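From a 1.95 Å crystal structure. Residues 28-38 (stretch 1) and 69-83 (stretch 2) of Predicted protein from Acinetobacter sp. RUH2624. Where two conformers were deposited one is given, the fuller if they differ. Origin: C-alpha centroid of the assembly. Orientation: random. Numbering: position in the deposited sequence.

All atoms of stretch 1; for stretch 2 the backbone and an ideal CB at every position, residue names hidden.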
# COMPACT_ATOMS: atom_id res chain seq x y z
N LEU A 28 -28.79 11.71 -8.92
CA LEU A 28 -28.60 10.26 -8.95
C LEU A 28 -27.69 9.83 -7.80
O LEU A 28 -27.23 10.66 -7.03
CB LEU A 28 -27.98 9.85 -10.29
CG LEU A 28 -28.66 10.35 -11.56
CD1 LEU A 28 -28.00 9.73 -12.78
CD2 LEU A 28 -30.16 10.05 -11.56
N GLY A 29 -27.42 8.53 -7.70
CA GLY A 29 -26.45 8.06 -6.72
C GLY A 29 -26.80 8.40 -5.28
O GLY A 29 -27.90 8.09 -4.82
N GLN A 30 -25.87 9.04 -4.57
CA GLN A 30 -26.09 9.34 -3.15
C GLN A 30 -27.24 10.33 -2.93
O GLN A 30 -27.75 10.47 -1.82
CB GLN A 30 -24.82 9.87 -2.48
CG GLN A 30 -24.30 11.21 -3.01
CD GLN A 30 -23.19 11.79 -2.15
OE1 GLN A 30 -23.11 11.53 -0.95
NE2 GLN A 30 -22.31 12.57 -2.77
N TYR A 31 -27.65 11.01 -4.00
CA TYR A 31 -28.70 12.02 -3.89
C TYR A 31 -30.07 11.45 -4.24
O TYR A 31 -31.07 12.15 -4.15
CB TYR A 31 -28.40 13.21 -4.82
CG TYR A 31 -26.98 13.74 -4.71
CD1 TYR A 31 -26.61 14.56 -3.65
CD2 TYR A 31 -26.02 13.43 -5.67
CE1 TYR A 31 -25.31 15.05 -3.55
CE2 TYR A 31 -24.73 13.92 -5.58
CZ TYR A 31 -24.38 14.73 -4.51
OH TYR A 31 -23.10 15.21 -4.40
N ALA A 32 -30.10 10.19 -4.66
CA ALA A 32 -31.36 9.55 -5.05
C ALA A 32 -31.90 8.68 -3.93
O ALA A 32 -31.24 7.74 -3.48
CB ALA A 32 -31.18 8.73 -6.32
N TYR A 33 -33.11 8.99 -3.46
CA TYR A 33 -33.77 8.26 -2.39
C TYR A 33 -35.12 7.72 -2.89
O TYR A 33 -35.90 8.50 -3.42
CB TYR A 33 -34.00 9.20 -1.19
CG TYR A 33 -32.90 10.23 -1.01
CD1 TYR A 33 -31.69 9.88 -0.43
CD2 TYR A 33 -33.07 11.55 -1.42
CE1 TYR A 33 -30.67 10.81 -0.26
CE2 TYR A 33 -32.05 12.49 -1.25
CZ TYR A 33 -30.85 12.11 -0.67
OH TYR A 33 -29.83 13.01 -0.50
N ALA A 34 -35.40 6.43 -2.70
CA ALA A 34 -36.65 5.86 -3.19
C ALA A 34 -37.87 6.33 -2.40
O ALA A 34 -37.74 6.78 -1.25
CB ALA A 34 -36.57 4.34 -3.21
N LYS A 35 -39.05 6.23 -3.01
CA LYS A 35 -40.29 6.62 -2.34
C LYS A 35 -40.39 5.87 -1.01
O LYS A 35 -40.17 4.65 -0.96
CB LYS A 35 -41.51 6.31 -3.20
CG LYS A 35 -42.82 6.76 -2.58
CD LYS A 35 -44.02 6.09 -3.23
CE LYS A 35 -44.09 4.62 -2.87
NZ LYS A 35 -45.31 3.97 -3.43
N GLY A 36 -40.72 6.59 0.05
CA GLY A 36 -40.77 6.02 1.38
C GLY A 36 -39.62 6.51 2.24
O GLY A 36 -39.69 6.48 3.46
N LEU A 37 -38.57 6.99 1.59
CA LEU A 37 -37.36 7.42 2.28
C LEU A 37 -37.24 8.93 2.29
O LEU A 37 -37.62 9.60 1.32
CB LEU A 37 -36.12 6.78 1.64
CG LEU A 37 -36.13 5.25 1.62
CD1 LEU A 37 -34.87 4.66 0.96
CD2 LEU A 37 -36.29 4.73 3.04
N SER A 38 -36.73 9.48 3.38
CA SER A 38 -36.52 10.92 3.46
C SER A 38 -35.07 11.22 3.79
O SER A 38 -34.48 10.57 4.65
CB SER A 38 -37.44 11.53 4.52
OG SER A 38 -38.77 11.09 4.32
N UNK A 69 -18.43 3.84 -0.11
CA UNK A 69 -19.89 3.83 -0.03
C UNK A 69 -20.43 5.09 0.65
O UNK A 69 -19.67 5.94 1.11
CB UNK A 69 -20.37 2.59 0.72
N UNK A 70 -21.75 5.21 0.68
CA UNK A 70 -22.45 6.18 1.51
C UNK A 70 -23.68 5.45 2.05
O UNK A 70 -23.78 4.24 1.89
CB UNK A 70 -22.82 7.44 0.73
N UNK A 71 -24.60 6.18 2.68
CA UNK A 71 -25.88 5.61 3.11
C UNK A 71 -26.48 4.76 1.98
O UNK A 71 -27.13 3.74 2.22
CB UNK A 71 -26.85 6.72 3.52
N UNK A 72 -26.28 5.22 0.74
CA UNK A 72 -26.88 4.61 -0.45
C UNK A 72 -26.69 3.10 -0.56
O UNK A 72 -27.53 2.41 -1.14
CB UNK A 72 -26.30 5.27 -1.70
N UNK A 73 -25.61 2.57 0.02
CA UNK A 73 -25.33 1.15 -0.12
C UNK A 73 -26.42 0.32 0.54
O UNK A 73 -26.63 -0.84 0.20
CB UNK A 73 -23.97 0.81 0.48
N UNK A 74 -27.14 0.94 1.48
CA UNK A 74 -28.15 0.21 2.24
C UNK A 74 -29.56 0.26 1.64
O UNK A 74 -30.44 -0.48 2.07
CB UNK A 74 -28.20 0.76 3.67
N UNK A 75 -29.77 1.11 0.64
CA UNK A 75 -31.12 1.39 0.14
C UNK A 75 -32.02 0.15 -0.10
O UNK A 75 -33.17 0.12 0.34
CB UNK A 75 -31.00 2.17 -1.17
N UNK A 76 -31.50 -0.86 -0.82
CA UNK A 76 -32.40 -1.99 -1.08
C UNK A 76 -32.82 -2.74 0.18
O UNK A 76 -33.95 -3.21 0.25
CB UNK A 76 -31.73 -2.97 -2.04
N UNK A 77 -31.94 -2.81 1.18
CA UNK A 77 -32.28 -3.44 2.46
C UNK A 77 -33.27 -2.58 3.23
O UNK A 77 -34.21 -3.09 3.85
CB UNK A 77 -31.02 -3.68 3.30
N UNK A 78 -33.06 -1.27 3.19
CA UNK A 78 -33.95 -0.32 3.84
C UNK A 78 -35.36 -0.46 3.29
O UNK A 78 -36.33 -0.50 4.05
CB UNK A 78 -33.44 1.11 3.65
N UNK A 79 -35.48 -0.55 1.97
CA UNK A 79 -36.78 -0.69 1.34
C UNK A 79 -37.45 -2.00 1.74
O UNK A 79 -38.67 -2.06 1.95
CB UNK A 79 -36.64 -0.61 -0.18
N UNK A 80 -36.63 -3.04 1.88
CA UNK A 80 -37.12 -4.36 2.24
C UNK A 80 -37.66 -4.42 3.66
O UNK A 80 -38.56 -5.19 3.96
CB UNK A 80 -36.00 -5.39 2.07
N UNK A 81 -37.11 -3.59 4.54
CA UNK A 81 -37.47 -3.66 5.96
C UNK A 81 -38.45 -2.57 6.44
O UNK A 81 -39.05 -2.71 7.51
CB UNK A 81 -36.19 -3.58 6.80
N UNK A 82 -38.61 -1.51 5.66
CA UNK A 82 -39.31 -0.33 6.18
C UNK A 82 -40.79 -0.57 6.51
O UNK A 82 -41.36 0.16 7.32
CB UNK A 82 -39.20 0.81 5.16
N UNK A 83 -41.39 -1.58 5.90
CA UNK A 83 -42.77 -1.94 6.22
C UNK A 83 -42.91 -2.31 7.70
O UNK A 83 -43.92 -1.98 8.33
CB UNK A 83 -43.23 -3.10 5.34

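Position 69 lies out of reach of stretch 1; it is Ser69. At position 70 the CB points toward stretch 1, 4.4 Å from Gln30 OE1, so a small or polar residue would fit. The residue is Thr70: Thr70 OG1 lies 3.7 Å from Gln30 CB and accepts a hydrogen bond from the backbone N of position 72 (3.2 Å), bracing the start of the 3-10 segment.

At position 71 the CB points sideways and nothing lies within 5.5 Å of it, yet farther out stretch 1 offers the carbonyls of Gln30 and Ala32 and the ring of Tyr33. A long side chain with a donor could reach them, and a broad aromatic one could also pack there. Trp71 does both. Trp71 NE1 donates to Gln30 O (2.9 Å, 160°), while Trp71 CZ2 comes within 3.0 Å of Tyr33 CD1, the two rings meeting obliquely with their planes at 34°.

Position 72 points toward stretch 1, its CB 4.3 Å from Gln30 CA and 4.5 Å from Gly29 O. The carbonyl of Ala32 lies beyond, so a long donor such as lysine, arginine or glutamine is suitable. Lys72, bent at chi2 (71°) and otherwise extended, brings NZ to donate to Ala32 O at 2.9 Å.

Positions 73 and 74 are out of reach; they hold Met73 and Trp74.

Position 75 points toward stretch 1, where the NH of Ala34 is available, so an acceptor of moderate length would suit. Glu75 accepts from Ala34 N through OE2 (2.8 Å), and its OE1 forms a salt bridge with Lys72 NZ (2.7 Å). Glu75 CG also packs 3.9 Å from Leu37 CD1.

Position 76 points away and 77 is out of reach; they are Pro76 and Val77.

At 78 the CB faces Leu37, 4.6 Å from Leu37 CD2, so an apolar side chain is expected. Met78 supplies it, with CE 4.2 Å from Leu37 CD2.

Position 79 points sideways, but a branched or flexible apolar chain could reach Ala34 and Leu37. Leu79 does so: Leu79 CD1 is 3.7 Å from Ala34 CB and Leu79 CD2 4.0 Å from Leu37 CD1.

Positions 80 and 81 are out of reach of stretch 1; they are Ser80 and Tyr81. Ser80 OG instead bonds back to Pro76 O (2.9 Å).

Position 82 points toward Leu37 and the turn at Gly36, inviting a long apolar chain. Met82 places SD 4.1 Å from Leu37 CD2 and CE 4.3 Å from Gly36 CA, where glycine leaves room. Position 83 is out of reach too; it is Lys83.

Stretch 2 69-83: STWKMWEPVMLSYMK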
# COMPACT_ATOMS: atom_id res chain seq x y z
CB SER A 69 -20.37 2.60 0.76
OG SER A 69 -19.84 1.39 0.22
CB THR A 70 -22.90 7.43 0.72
OG1 THR A 70 -23.88 7.06 -0.26
CG2 THR A 70 -21.72 8.09 0.03
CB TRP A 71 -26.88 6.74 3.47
CG TRP A 71 -27.43 7.35 2.23
CD1 TRP A 71 -26.91 8.40 1.53
CD2 TRP A 71 -28.59 6.90 1.51
NE1 TRP A 71 -27.68 8.63 0.41
CE2 TRP A 71 -28.71 7.73 0.37
CE3 TRP A 71 -29.52 5.88 1.70
CZ2 TRP A 71 -29.73 7.56 -0.56
CZ3 TRP A 71 -30.54 5.73 0.77
CH2 TRP A 71 -30.63 6.56 -0.34
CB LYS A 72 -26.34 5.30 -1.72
CG LYS A 72 -26.90 4.79 -3.05
CD LYS A 72 -28.35 5.22 -3.24
CE LYS A 72 -28.82 4.97 -4.67
NZ LYS A 72 -30.20 5.47 -4.86
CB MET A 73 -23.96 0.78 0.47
CG MET A 73 -23.85 0.87 2.00
SD MET A 73 -22.43 -0.09 2.62
CE MET A 73 -23.08 -1.77 2.55
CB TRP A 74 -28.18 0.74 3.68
CG TRP A 74 -26.86 0.65 4.40
CD1 TRP A 74 -26.06 1.70 4.77
CD2 TRP A 74 -26.20 -0.54 4.83
NE1 TRP A 74 -24.93 1.22 5.42
CE2 TRP A 74 -25.00 -0.15 5.47
CE3 TRP A 74 -26.50 -1.90 4.75
CZ2 TRP A 74 -24.10 -1.07 6.02
CZ3 TRP A 74 -25.61 -2.82 5.31
CH2 TRP A 74 -24.42 -2.40 5.93
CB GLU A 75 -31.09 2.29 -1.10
CG GLU A 75 -32.46 2.86 -1.48
CD GLU A 75 -32.43 3.75 -2.71
OE1 GLU A 75 -31.59 3.50 -3.60
OE2 GLU A 75 -33.22 4.71 -2.77
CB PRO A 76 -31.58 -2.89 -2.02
CG PRO A 76 -30.17 -2.40 -1.93
CD PRO A 76 -30.23 -0.96 -1.55
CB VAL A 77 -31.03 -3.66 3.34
CG1 VAL A 77 -31.42 -4.34 4.66
CG2 VAL A 77 -29.98 -4.47 2.59
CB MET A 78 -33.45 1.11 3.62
CG MET A 78 -32.16 1.43 4.36
SD MET A 78 -31.50 3.04 3.92
CE MET A 78 -32.53 4.19 4.86
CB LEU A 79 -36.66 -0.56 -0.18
CG LEU A 79 -36.29 0.84 -0.68
CD1 LEU A 79 -36.05 0.85 -2.18
CD2 LEU A 79 -37.38 1.83 -0.32
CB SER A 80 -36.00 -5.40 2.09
OG SER A 80 -35.60 -5.54 0.74
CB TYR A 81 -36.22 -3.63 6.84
CG TYR A 81 -35.32 -4.85 6.69
CD1 TYR A 81 -35.77 -6.00 6.06
CD2 TYR A 81 -34.03 -4.84 7.20
CE1 TYR A 81 -34.95 -7.12 5.93
CE2 TYR A 81 -33.21 -5.95 7.08
CZ TYR A 81 -33.67 -7.09 6.45
OH TYR A 81 -32.84 -8.19 6.34
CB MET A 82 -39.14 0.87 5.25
CG MET A 82 -39.69 0.68 3.85
SD MET A 82 -39.52 2.21 2.90
CE MET A 82 -40.46 1.76 1.45
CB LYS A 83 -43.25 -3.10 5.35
CG LYS A 83 -42.45 -4.39 5.54
CD LYS A 83 -42.97 -5.52 4.68
CE LYS A 83 -42.09 -6.76 4.81
NZ LYS A 83 -42.56 -7.89 3.97
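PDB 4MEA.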